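Local atomic coordinates of arginine kinase (Cydia pomonella granulosis virus, PDB entry 6VVG), a protein that probably phosphorylates proteins on serine or threonine with ATP, works as a side-to-side dimer centred on the regulatory alpha C helix, and here holds AMP in its nucleotide pocket. Residues A[143-148]-A[177-182]; A[137-142]-A[156-161]; A[199-204]-A[209-214]; A[97-102]-A[111-116]. All blocks are in the same frame, centred on the assembly; numbering follows the deposited sequence.

Interaction 1 (A[143-148]-A[177-182]); sequences KLENLL and TVYFSP. With AMP (adenosine monophosphate), chain C.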
# COMPACT_ATOMS: atom_id res chain seq x y z
N LYS A 143 7.38 13.07 -13.13
CA LYS A 143 7.99 14.28 -13.67
C LYS A 143 9.31 13.88 -14.32
O LYS A 143 9.80 12.76 -14.15
CB LYS A 143 8.21 15.34 -12.59
CG LYS A 143 8.89 14.83 -11.32
CD LYS A 143 9.19 15.99 -10.37
CE LYS A 143 9.55 15.48 -8.98
NZ LYS A 143 10.19 16.54 -8.15
N LEU A 144 9.89 14.83 -15.06
CA LEU A 144 11.11 14.56 -15.81
C LEU A 144 12.18 13.94 -14.93
O LEU A 144 12.84 12.97 -15.31
CB LEU A 144 11.62 15.85 -16.44
CG LEU A 144 10.65 16.63 -17.33
CD1 LEU A 144 11.19 18.01 -17.67
CD2 LEU A 144 10.40 15.82 -18.59
N GLU A 145 12.38 14.49 -13.73
CA GLU A 145 13.46 14.06 -12.87
C GLU A 145 13.27 12.64 -12.33
O GLU A 145 14.23 12.04 -11.86
CB GLU A 145 13.61 15.05 -11.71
CG GLU A 145 13.95 16.48 -12.14
CD GLU A 145 12.73 17.28 -12.56
OE1 GLU A 145 11.64 16.70 -12.70
OE2 GLU A 145 12.87 18.51 -12.78
N ASN A 146 12.05 12.10 -12.41
CA ASN A 146 11.78 10.75 -11.94
C ASN A 146 11.62 9.76 -13.09
O ASN A 146 11.10 8.65 -12.89
CB ASN A 146 10.53 10.74 -11.06
CG ASN A 146 10.77 11.38 -9.71
OD1 ASN A 146 11.91 11.47 -9.26
ND2 ASN A 146 9.70 11.82 -9.06
N LEU A 147 12.05 10.12 -14.30
CA LEU A 147 11.98 9.26 -15.47
C LEU A 147 13.41 9.14 -16.00
O LEU A 147 13.88 9.97 -16.77
CB LEU A 147 11.03 9.83 -16.52
CG LEU A 147 9.62 10.05 -15.97
CD1 LEU A 147 8.71 10.74 -16.97
CD2 LEU A 147 9.00 8.71 -15.53
N LEU A 148 14.11 8.10 -15.54
CA LEU A 148 15.50 7.88 -15.92
C LEU A 148 15.58 7.35 -17.34
O LEU A 148 14.75 6.54 -17.77
CB LEU A 148 16.16 6.91 -14.95
CG LEU A 148 15.88 7.13 -13.46
CD1 LEU A 148 16.74 6.22 -12.58
CD2 LEU A 148 16.08 8.60 -13.07
N THR A 177 4.18 21.19 -7.37
CA THR A 177 2.97 21.95 -7.68
C THR A 177 2.75 22.08 -9.18
O THR A 177 1.61 21.97 -9.65
CB THR A 177 3.06 23.33 -7.03
OG1 THR A 177 3.31 23.19 -5.63
CG2 THR A 177 1.79 24.13 -7.25
N VAL A 178 3.81 22.29 -9.95
CA VAL A 178 3.64 22.65 -11.35
C VAL A 178 3.26 21.43 -12.19
O VAL A 178 3.03 21.55 -13.40
CB VAL A 178 4.91 23.31 -11.93
CG1 VAL A 178 5.13 24.69 -11.30
CG2 VAL A 178 6.13 22.42 -11.71
N TYR A 179 3.19 20.26 -11.56
CA TYR A 179 2.66 19.07 -12.21
C TYR A 179 1.27 18.71 -11.71
O TYR A 179 0.73 17.68 -12.11
CB TYR A 179 3.61 17.88 -12.01
CG TYR A 179 4.87 17.90 -12.86
CD1 TYR A 179 6.02 18.54 -12.42
CD2 TYR A 179 4.90 17.27 -14.10
CE1 TYR A 179 7.17 18.56 -13.19
CE2 TYR A 179 6.05 17.29 -14.88
CZ TYR A 179 7.18 17.94 -14.42
OH TYR A 179 8.32 17.96 -15.18
N PHE A 180 0.68 19.54 -10.85
CA PHE A 180 -0.62 19.22 -10.26
C PHE A 180 -1.73 19.33 -11.30
O PHE A 180 -1.85 20.34 -11.99
CB PHE A 180 -0.94 20.17 -9.10
CG PHE A 180 -0.22 19.88 -7.82
CD1 PHE A 180 0.83 19.00 -7.76
CD2 PHE A 180 -0.61 20.53 -6.65
CE1 PHE A 180 1.49 18.75 -6.57
CE2 PHE A 180 0.04 20.29 -5.46
CZ PHE A 180 1.10 19.40 -5.42
N SER A 181 -2.57 18.29 -11.39
CA SER A 181 -3.75 18.35 -12.24
C SER A 181 -4.81 19.26 -11.62
O SER A 181 -4.77 19.53 -10.42
CB SER A 181 -4.33 16.96 -12.44
OG SER A 181 -4.99 16.52 -11.26
N PRO A 182 -5.76 19.74 -12.42
CA PRO A 182 -6.87 20.52 -11.84
C PRO A 182 -7.53 19.80 -10.67
O PRO A 182 -7.88 20.42 -9.67
CB PRO A 182 -7.84 20.70 -13.01
CG PRO A 182 -6.97 20.60 -14.24
CD PRO A 182 -5.90 19.57 -13.89
P AMP C . 15.36 9.66 -6.34
O1P AMP C . 14.69 11.02 -6.37
O2P AMP C . 15.16 9.02 -7.69
O3P AMP C . 14.84 8.92 -5.13
O5' AMP C . 16.93 9.84 -6.13
C5' AMP C . 17.57 11.06 -6.44
C4' AMP C . 18.35 10.98 -7.73
O4' AMP C . 19.28 9.86 -7.68
C3' AMP C . 17.54 10.71 -8.99
O3' AMP C . 16.89 11.87 -9.49
C2' AMP C . 18.60 10.15 -9.93
O2' AMP C . 19.44 11.19 -10.42
C1' AMP C . 19.40 9.28 -8.97
N9 AMP C . 18.85 7.91 -8.91
C8 AMP C . 17.82 7.56 -8.14
N7 AMP C . 17.58 6.26 -8.34
C5 AMP C . 18.47 5.82 -9.24
C6 AMP C . 18.67 4.57 -9.79
N6 AMP C . 17.99 3.30 -9.60
N1 AMP C . 19.63 4.37 -10.67
C2 AMP C . 20.43 5.41 -11.03
N3 AMP C . 20.24 6.64 -10.49
C4 AMP C . 19.26 6.83 -9.59
O HOH W 1 10.31 19.13 -14.12

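Interaction 2 (A[137-142]-A[156-161]); sequences IVHNDV and LFVCDY. With AMP (adenosine monophosphate), chain C.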
# COMPACT_ATOMS: atom_id res chain seq x y z
N ILE A 137 -2.93 1.71 -7.34
CA ILE A 137 -1.91 2.59 -6.79
C ILE A 137 -1.54 3.59 -7.88
O ILE A 137 -1.45 3.22 -9.06
CB ILE A 137 -0.67 1.80 -6.33
CG1 ILE A 137 -1.05 0.84 -5.20
CG2 ILE A 137 0.42 2.75 -5.88
CD1 ILE A 137 0.08 -0.08 -4.76
N VAL A 138 -1.33 4.84 -7.50
CA VAL A 138 -0.86 5.87 -8.41
C VAL A 138 0.54 6.29 -8.00
O VAL A 138 0.89 6.28 -6.81
CB VAL A 138 -1.80 7.10 -8.46
CG1 VAL A 138 -3.09 6.74 -9.19
CG2 VAL A 138 -2.08 7.61 -7.06
N HIS A 139 1.36 6.65 -8.99
CA HIS A 139 2.73 7.07 -8.70
C HIS A 139 2.74 8.42 -7.98
O HIS A 139 3.41 8.58 -6.95
CB HIS A 139 3.53 7.13 -10.00
CG HIS A 139 4.97 7.48 -9.80
ND1 HIS A 139 5.40 8.76 -9.51
CD2 HIS A 139 6.09 6.72 -9.85
CE1 HIS A 139 6.71 8.77 -9.39
NE2 HIS A 139 7.16 7.54 -9.59
N ASN A 140 2.01 9.39 -8.51
CA ASN A 140 1.70 10.66 -7.86
C ASN A 140 2.87 11.63 -7.80
O ASN A 140 2.73 12.69 -7.17
CB ASN A 140 1.17 10.44 -6.44
CG ASN A 140 0.64 11.72 -5.80
OD1 ASN A 140 -0.08 12.50 -6.42
ND2 ASN A 140 0.98 11.92 -4.53
N ASP A 141 4.03 11.32 -8.38
CA ASP A 141 5.05 12.35 -8.56
C ASP A 141 5.75 12.17 -9.92
O ASP A 141 6.98 12.21 -10.01
CB ASP A 141 6.07 12.34 -7.41
CG ASP A 141 6.76 13.68 -7.28
OD1 ASP A 141 6.21 14.71 -7.71
OD2 ASP A 141 7.86 13.73 -6.74
N VAL A 142 5.01 11.79 -10.96
CA VAL A 142 5.58 11.67 -12.30
C VAL A 142 6.10 13.02 -12.75
O VAL A 142 5.36 14.01 -12.76
CB VAL A 142 4.52 11.15 -13.27
CG1 VAL A 142 5.06 11.08 -14.68
CG2 VAL A 142 3.99 9.80 -12.81
N LEU A 156 13.48 3.44 -20.49
CA LEU A 156 12.82 4.33 -19.55
C LEU A 156 12.59 3.60 -18.23
O LEU A 156 12.01 2.51 -18.22
CB LEU A 156 11.49 4.83 -20.12
CG LEU A 156 10.70 5.83 -19.27
CD1 LEU A 156 11.38 7.20 -19.31
CD2 LEU A 156 9.26 5.93 -19.74
N PHE A 157 13.04 4.20 -17.14
CA PHE A 157 12.79 3.69 -15.80
C PHE A 157 12.01 4.73 -15.00
O PHE A 157 12.49 5.86 -14.83
CB PHE A 157 14.09 3.35 -15.07
CG PHE A 157 14.98 2.40 -15.82
CD1 PHE A 157 15.88 2.87 -16.75
CD2 PHE A 157 14.92 1.03 -15.59
CE1 PHE A 157 16.70 2.01 -17.45
CE2 PHE A 157 15.73 0.16 -16.28
CZ PHE A 157 16.63 0.65 -17.21
N VAL A 158 10.83 4.35 -14.52
CA VAL A 158 10.10 5.14 -13.54
C VAL A 158 10.74 4.91 -12.17
O VAL A 158 11.01 3.76 -11.79
CB VAL A 158 8.61 4.75 -13.52
CG1 VAL A 158 7.81 5.70 -12.65
CG2 VAL A 158 8.06 4.70 -14.94
N CYS A 159 10.97 5.99 -11.43
CA CYS A 159 11.64 5.88 -10.14
C CYS A 159 10.99 6.79 -9.11
O CYS A 159 10.09 7.58 -9.41
CB CYS A 159 13.14 6.20 -10.26
SG CYS A 159 13.54 7.97 -10.33
N ASP A 160 11.47 6.67 -7.87
CA ASP A 160 11.01 7.45 -6.72
C ASP A 160 9.51 7.25 -6.46
O ASP A 160 8.68 8.11 -6.74
CB ASP A 160 11.33 8.94 -6.86
CG ASP A 160 11.25 9.67 -5.52
OD1 ASP A 160 10.71 9.08 -4.56
OD2 ASP A 160 11.73 10.82 -5.42
N TYR A 161 9.19 6.07 -5.94
CA TYR A 161 7.83 5.75 -5.52
C TYR A 161 7.50 6.27 -4.12
O TYR A 161 6.54 5.80 -3.50
CB TYR A 161 7.63 4.23 -5.60
CG TYR A 161 8.37 3.61 -6.77
CD1 TYR A 161 8.36 4.21 -8.03
CD2 TYR A 161 9.10 2.43 -6.62
CE1 TYR A 161 9.04 3.65 -9.09
CE2 TYR A 161 9.78 1.87 -7.68
CZ TYR A 161 9.74 2.48 -8.92
OH TYR A 161 10.42 1.93 -9.98
P AMP C . 15.36 9.66 -6.34
O1P AMP C . 14.69 11.02 -6.37
O2P AMP C . 15.16 9.02 -7.69
O3P AMP C . 14.84 8.92 -5.13
O5' AMP C . 16.93 9.84 -6.13
C5' AMP C . 17.57 11.06 -6.44
C4' AMP C . 18.35 10.98 -7.73
O4' AMP C . 19.28 9.86 -7.68
C3' AMP C . 17.54 10.71 -8.99
O3' AMP C . 16.89 11.87 -9.49
C2' AMP C . 18.60 10.15 -9.93
O2' AMP C . 19.44 11.19 -10.42
C1' AMP C . 19.40 9.28 -8.97
N9 AMP C . 18.85 7.91 -8.91
C8 AMP C . 17.82 7.56 -8.14
N7 AMP C . 17.58 6.26 -8.34
C5 AMP C . 18.47 5.82 -9.24
C6 AMP C . 18.67 4.57 -9.79
N6 AMP C . 17.99 3.30 -9.60
N1 AMP C . 19.63 4.37 -10.67
C2 AMP C . 20.43 5.41 -11.03
N3 AMP C . 20.24 6.64 -10.49
C4 AMP C . 19.26 6.83 -9.59
O HOH W 2 6.08 8.48 -5.88

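Interaction 3 (A[199-204]-A[209-214]); sequences VGVVAY and TEYPFD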
# COMPACT_ATOMS: atom_id res chain seq x y z
N VAL A 199 1.82 12.97 -16.94
CA VAL A 199 2.33 12.43 -18.19
C VAL A 199 2.16 13.46 -19.31
O VAL A 199 3.06 13.65 -20.14
CB VAL A 199 1.62 11.11 -18.54
CG1 VAL A 199 1.93 10.72 -19.98
CG2 VAL A 199 2.04 10.01 -17.58
N GLY A 200 1.01 14.13 -19.34
CA GLY A 200 0.81 15.17 -20.33
C GLY A 200 1.84 16.27 -20.25
O GLY A 200 2.35 16.74 -21.27
N VAL A 201 2.17 16.71 -19.04
CA VAL A 201 3.19 17.74 -18.89
C VAL A 201 4.54 17.22 -19.37
O VAL A 201 5.27 17.91 -20.09
CB VAL A 201 3.26 18.23 -17.43
CG1 VAL A 201 4.38 19.26 -17.28
CG2 VAL A 201 1.93 18.81 -16.99
N VAL A 202 4.89 15.99 -18.98
CA VAL A 202 6.14 15.40 -19.44
C VAL A 202 6.17 15.33 -20.96
O VAL A 202 7.19 15.64 -21.59
CB VAL A 202 6.33 14.00 -18.81
CG1 VAL A 202 7.53 13.30 -19.41
CG2 VAL A 202 6.46 14.12 -17.30
N ALA A 203 5.06 14.91 -21.58
CA ALA A 203 5.02 14.79 -23.03
C ALA A 203 5.23 16.15 -23.69
O ALA A 203 5.99 16.28 -24.65
CB ALA A 203 3.69 14.17 -23.47
N TYR A 204 4.55 17.18 -23.18
CA TYR A 204 4.76 18.51 -23.72
C TYR A 204 6.21 18.94 -23.57
O TYR A 204 6.78 19.57 -24.48
CB TYR A 204 3.84 19.52 -23.03
CG TYR A 204 3.75 20.84 -23.76
CD1 TYR A 204 4.77 21.78 -23.68
CD2 TYR A 204 2.65 21.13 -24.55
CE1 TYR A 204 4.70 22.98 -24.37
CE2 TYR A 204 2.56 22.33 -25.24
CZ TYR A 204 3.59 23.25 -25.14
OH TYR A 204 3.50 24.44 -25.82
N THR A 209 10.60 20.86 -25.38
CA THR A 209 11.68 21.30 -24.50
C THR A 209 11.27 22.51 -23.65
O THR A 209 12.14 23.15 -23.05
CB THR A 209 12.97 21.64 -25.26
OG1 THR A 209 12.85 22.91 -25.91
CG2 THR A 209 13.27 20.57 -26.30
N GLU A 210 9.98 22.84 -23.61
CA GLU A 210 9.47 23.93 -22.78
C GLU A 210 8.33 23.42 -21.91
O GLU A 210 7.67 22.43 -22.23
CB GLU A 210 8.99 25.10 -23.64
CG GLU A 210 10.07 25.76 -24.49
CD GLU A 210 10.96 26.69 -23.68
OE1 GLU A 210 10.75 26.81 -22.46
OE2 GLU A 210 11.86 27.31 -24.28
N TYR A 211 8.11 24.12 -20.79
CA TYR A 211 7.01 23.83 -19.88
C TYR A 211 5.70 24.37 -20.47
O TYR A 211 5.68 25.49 -20.99
CB TYR A 211 7.28 24.46 -18.51
CG TYR A 211 6.19 24.26 -17.49
CD1 TYR A 211 6.08 23.07 -16.78
CD2 TYR A 211 5.28 25.26 -17.23
CE1 TYR A 211 5.07 22.89 -15.85
CE2 TYR A 211 4.27 25.09 -16.30
CZ TYR A 211 4.17 23.91 -15.62
OH TYR A 211 3.16 23.74 -14.70
N PRO A 212 4.62 23.59 -20.41
CA PRO A 212 3.41 24.00 -21.16
C PRO A 212 2.86 25.36 -20.76
O PRO A 212 2.48 26.14 -21.65
CB PRO A 212 2.41 22.87 -20.85
CG PRO A 212 2.98 22.14 -19.63
CD PRO A 212 4.47 22.26 -19.80
N PHE A 213 2.80 25.68 -19.47
CA PHE A 213 2.02 26.81 -18.99
C PHE A 213 2.92 28.00 -18.65
O PHE A 213 4.15 27.90 -18.61
CB PHE A 213 1.18 26.39 -17.79
CG PHE A 213 0.35 25.16 -18.05
CD1 PHE A 213 -0.70 25.20 -18.96
CD2 PHE A 213 0.62 23.96 -17.40
CE1 PHE A 213 -1.46 24.08 -19.21
CE2 PHE A 213 -0.15 22.84 -17.65
CZ PHE A 213 -1.19 22.90 -18.56
N ASP A 214 2.27 29.14 -18.40
CA ASP A 214 2.92 30.45 -18.45
C ASP A 214 3.49 30.81 -17.08
O ASP A 214 2.89 31.54 -16.29
CB ASP A 214 1.91 31.49 -18.93
CG ASP A 214 2.56 32.76 -19.45
OD1 ASP A 214 3.80 32.82 -19.53
OD2 ASP A 214 1.81 33.71 -19.78

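Interaction 4 (A[97-102]-A[111-116]); sequences GDLFDF and LRLNEA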
# COMPACT_ATOMS: atom_id res chain seq x y z
N GLY A 97 21.10 9.16 -16.45
CA GLY A 97 20.38 10.28 -17.02
C GLY A 97 18.88 10.22 -16.74
O GLY A 97 18.35 9.23 -16.23
N ASP A 98 18.20 11.31 -17.10
CA ASP A 98 16.75 11.39 -16.99
C ASP A 98 16.25 12.33 -18.08
O ASP A 98 17.03 12.96 -18.79
CB ASP A 98 16.31 11.86 -15.60
CG ASP A 98 16.92 13.18 -15.21
OD1 ASP A 98 16.79 14.16 -15.97
OD2 ASP A 98 17.53 13.25 -14.12
N LEU A 99 14.92 12.43 -18.19
CA LEU A 99 14.34 13.21 -19.27
C LEU A 99 14.63 14.70 -19.12
O LEU A 99 14.66 15.43 -20.11
CB LEU A 99 12.84 12.96 -19.35
CG LEU A 99 12.45 11.51 -19.64
CD1 LEU A 99 10.94 11.35 -19.81
CD2 LEU A 99 13.18 10.97 -20.87
N PHE A 100 14.87 15.16 -17.89
CA PHE A 100 15.21 16.57 -17.71
C PHE A 100 16.55 16.90 -18.36
O PHE A 100 16.74 18.02 -18.86
CB PHE A 100 15.27 16.94 -16.23
CG PHE A 100 15.63 18.38 -15.99
CD1 PHE A 100 14.70 19.39 -16.19
CD2 PHE A 100 16.90 18.73 -15.55
CE1 PHE A 100 15.03 20.71 -15.96
CE2 PHE A 100 17.23 20.05 -15.32
CZ PHE A 100 16.29 21.04 -15.53
N ASP A 101 17.48 15.95 -18.36
CA ASP A 101 18.77 16.19 -19.00
C ASP A 101 18.61 16.53 -20.48
O ASP A 101 19.45 17.23 -21.06
CB ASP A 101 19.68 14.96 -18.85
CG ASP A 101 20.15 14.75 -17.42
OD1 ASP A 101 20.27 15.75 -16.68
OD2 ASP A 101 20.40 13.58 -17.05
N PHE A 102 17.54 16.05 -21.10
CA PHE A 102 17.33 16.23 -22.53
C PHE A 102 16.59 17.51 -22.88
O PHE A 102 16.45 17.83 -24.06
CB PHE A 102 16.57 15.03 -23.11
CG PHE A 102 17.38 13.78 -23.17
CD1 PHE A 102 17.52 12.97 -22.05
CD2 PHE A 102 18.01 13.40 -24.34
CE1 PHE A 102 18.28 11.82 -22.10
CE2 PHE A 102 18.77 12.25 -24.40
CZ PHE A 102 18.90 11.45 -23.28
N LEU A 111 22.41 16.66 -26.18
CA LEU A 111 21.29 15.75 -25.98
C LEU A 111 20.04 16.31 -26.65
O LEU A 111 19.70 17.48 -26.47
CB LEU A 111 21.03 15.55 -24.49
CG LEU A 111 22.22 15.08 -23.66
CD1 LEU A 111 21.83 14.75 -22.23
CD2 LEU A 111 22.88 13.86 -24.33
N ARG A 112 19.36 15.48 -27.43
CA ARG A 112 18.08 15.87 -28.01
C ARG A 112 17.17 14.67 -28.14
O ARG A 112 17.62 13.54 -28.36
CB ARG A 112 18.25 16.52 -29.39
CG ARG A 112 19.46 17.42 -29.55
CD ARG A 112 19.35 18.25 -30.84
NE ARG A 112 18.78 17.48 -31.95
CZ ARG A 112 17.51 17.58 -32.35
NH1 ARG A 112 17.08 16.84 -33.36
NH2 ARG A 112 16.68 18.41 -31.74
N LEU A 113 15.86 14.92 -28.04
CA LEU A 113 14.82 13.92 -28.25
C LEU A 113 13.95 14.39 -29.40
O LEU A 113 13.23 15.39 -29.28
CB LEU A 113 13.98 13.73 -26.99
CG LEU A 113 14.63 13.11 -25.75
CD1 LEU A 113 13.69 13.23 -24.54
CD2 LEU A 113 14.99 11.66 -26.00
N ASN A 114 14.00 13.68 -30.53
CA ASN A 114 13.13 14.01 -31.65
C ASN A 114 11.74 13.41 -31.41
O ASN A 114 11.49 12.71 -30.42
CB ASN A 114 13.73 13.54 -32.97
CG ASN A 114 13.88 12.04 -33.06
OD1 ASN A 114 13.33 11.29 -32.26
ND2 ASN A 114 14.65 11.58 -34.04
N GLU A 115 10.82 13.68 -32.34
CA GLU A 115 9.44 13.25 -32.15
C GLU A 115 9.35 11.74 -31.96
O GLU A 115 8.63 11.26 -31.08
CB GLU A 115 8.57 13.69 -33.32
CG GLU A 115 7.14 13.13 -33.28
CD GLU A 115 6.13 14.03 -33.98
OE1 GLU A 115 6.51 15.11 -34.47
OE2 GLU A 115 4.94 13.64 -34.04
N ALA A 116 10.07 10.97 -32.79
CA ALA A 116 10.02 9.52 -32.68
C ALA A 116 10.47 9.05 -31.30
O ALA A 116 9.86 8.15 -30.71
CB ALA A 116 10.88 8.88 -33.76
O HOH W 3 15.57 17.32 -26.60

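Interaction 1 (A[143-148]-A[177-182])
Lys143 lies over the ring of Tyr179 where the catalytic loop of the protein kinase fold meets the end of the activation segment, just ahead of the Ser-Pro-Glu that stands in for the family's APE motif. The aliphatic root of the lysine does the touching: CB sits over one ring face, 3.5 Å from the Tyr179 ring centroid and 21° off its normal, a CH-pi contact displaced toward the hydroxyl end, with Lys143 CB 3.3 Å from Tyr179 CZ. Its first torsion sets CG between the backbone nitrogen and the carbonyl carbon (chi1 49°), and the extended chain beyond carries NZ away from the ring to a hydrogen bond with Thr176 OG1. One residue can thus serve two partners, the root covering the tyrosine and the amine serving the activation segment. Leu144 takes the hydroxyl end, crossing the tyrosine at about a right angle with Leu144 CG 3.4 Å from Tyr179 OH. The same oxygen receives a weak but nearly straight bond from the backbone, Leu144 N to Tyr179 OH at 3.5 Å and 177°, and has a further weak partner in Glu205 of helix 192-208. Besides these two weak bonds, a close water in the plane of the ring, at its edge, also meets the hydroxyl, 2.5 Å from Tyr179 OH, and donates to Glu145 OE2 over 3.0 Å.

Interaction 2 (A[137-142]-A[156-161])
With CG of His139 trans to the backbone nitrogen (chi1 -177°) and the imidazole turned by a chi2 of -75°, NE2 is carried across to the 156-161 segment and meets the carbonyl of Cys159. The bond from His139 NE2 to Cys159 O is 2.9 Å long and lies almost exactly in the imidazole plane, although the donor stands well above the plane of the carbonyl. At the other nitrogen, His139 ND1 accepts the backbone N-H of Asp141 at 3.1 Å, so both ring nitrogens are used and rotation of the ring is fixed from two ends. Carbon atoms fill in beside these bonds. Val158 CG1 reaches His139 CD2 at 3.4 Å, the two side chains running past each other in opposite directions. Tyr161 meets the histidine rim to rim, its plane at 86° to the imidazole, while its own hydroxyl bonds back to Val158 O at 2.6 Å. A water joins the backbones, donating to His139 O and to Asp160 O. Beyond the histidine, Asp160 turns toward the nucleotide, with Asp160 OD2 3.1 Å from O1P of AMP. The example illustrates how two kinase signatures are held side by side at the nucleotide site: the imidazole ties His139-Asn140-Asp141, in the place of the HRD motif, to the residue just before Asp160-Tyr161-Gly162, in that of DFG.

Interaction 3 (A[199-204]-A[209-214])
Tyr204 presents a ring face to Pro212, which packs among the rings of Tyr204, Tyr211 and Phe213. Pro212 CA stands over the first of these, 3.8 Å from the Tyr204 ring centroid and 23° off its normal, in a CH-pi contact displaced toward the rim. Pro212 CB lies nearby, 3.8 Å from Tyr204 CG, as the two side chains slide past each other in opposite directions. The edge of the same ring is used differently: Glu210 O lies in its plane, 3.3 Å from Tyr204 CD1, so backbone oxygen and proline carbon meet the phenol one at the edge and one over a face. Tyr204 takes up this pose with CG trans to the backbone nitrogen (chi1 -166°), and its hydroxyl bonds to Pro240 O. The pyrrolidine has two further aromatic neighbours from its own segment, with CD over a face of Tyr211 and CB over the centre of Phe213. One turn earlier in the helix, Val201 meets the CD and CG side of the proline. Its CG1 methyl is 3.9 Å from Pro212 CD, and Val201 CG1 also touches Tyr211 CE1 at 4.0 Å. No hydrogen bond crosses between the segments; the contact is mostly carbon on carbon, with one backbone oxygen at the ring edge, and the tyrosine hydroxyls find partners beyond it, Tyr211 OH on Val178 O. The chain leaving helix 192-208 runs back along it, while Val199 and Ala203 of that helix pack on helices 115-133 and 247-256.

Interaction 4 (A[97-102]-A[111-116])
Phe102 and the leucines Leu111 and Leu113 make up the apolar part of this contact. Both leucines cross the phenylalanine at about a right angle and straddle the CD2 margin of its ring, one on each side of the plane and both oblique, Leu111 CB lying 3.7 Å from Phe102 CD2 and Leu113 CG lying 3.7 Å from that same CD2 atom. The phenylalanine is set for this by a first torsion that puts CG trans to the carbonyl carbon (chi1 -71°). At the margins Leu99 CD2 approaches Leu113 CD1 at 4.3 Å, and Leu111 CD1 rests 3.6 Å from Asp101 O. Direct polar contact between the segments gives way to a single bridging water, which donates to Phe102 O at 2.7 Å and accepts from Leu113 N at 2.8 Å, thus serving one backbone group from each segment. Within 97-102 the turn is shaped by two aspartates: Asp98 OD1 accepts the backbone N-H of Asp101 at 3.1 Å in an Asx motif, and Asp98 N donates in return to Asp101 OD2. The other oxygen, Asp101 OD1, forms a salt bridge with Lys104. Asn114 is the N-cap of helix 115-133, its OD1 accepting from Ala117 N. The contact thus sits where the chain leaving the five-stranded sheet enters that helix, with Leu99 packing on strand 147-148 and Leu113 touching Ile206 of helix 192-208.

How the interactions relate
All four contacts belong to one protein kinase domain; interactions 1 and 2 touch AMP, while 3 and 4 lie farther from the centre of the chain. Along the chain interaction 4 closes first, interactions 1 and 2 then alternate their segments, and interaction 3 follows. Interactions 1 and 2, with centres 9 Å apart, share the small sheet of strands 147-148 and 157-158, where Leu148 N probably bonds to Phe157 O. Interaction 3 stands about 9 Å from interaction 1, centre to centre: Tyr179 packs on Val201 of helix 192-208, and Val178 O meets Tyr211 OH in the following loop. Interaction 4, about 16 Å from interaction 1 between centres, joins it through Leu99 and Leu147, linking 97-102, ahead of helix 115-133, to strand 147-148.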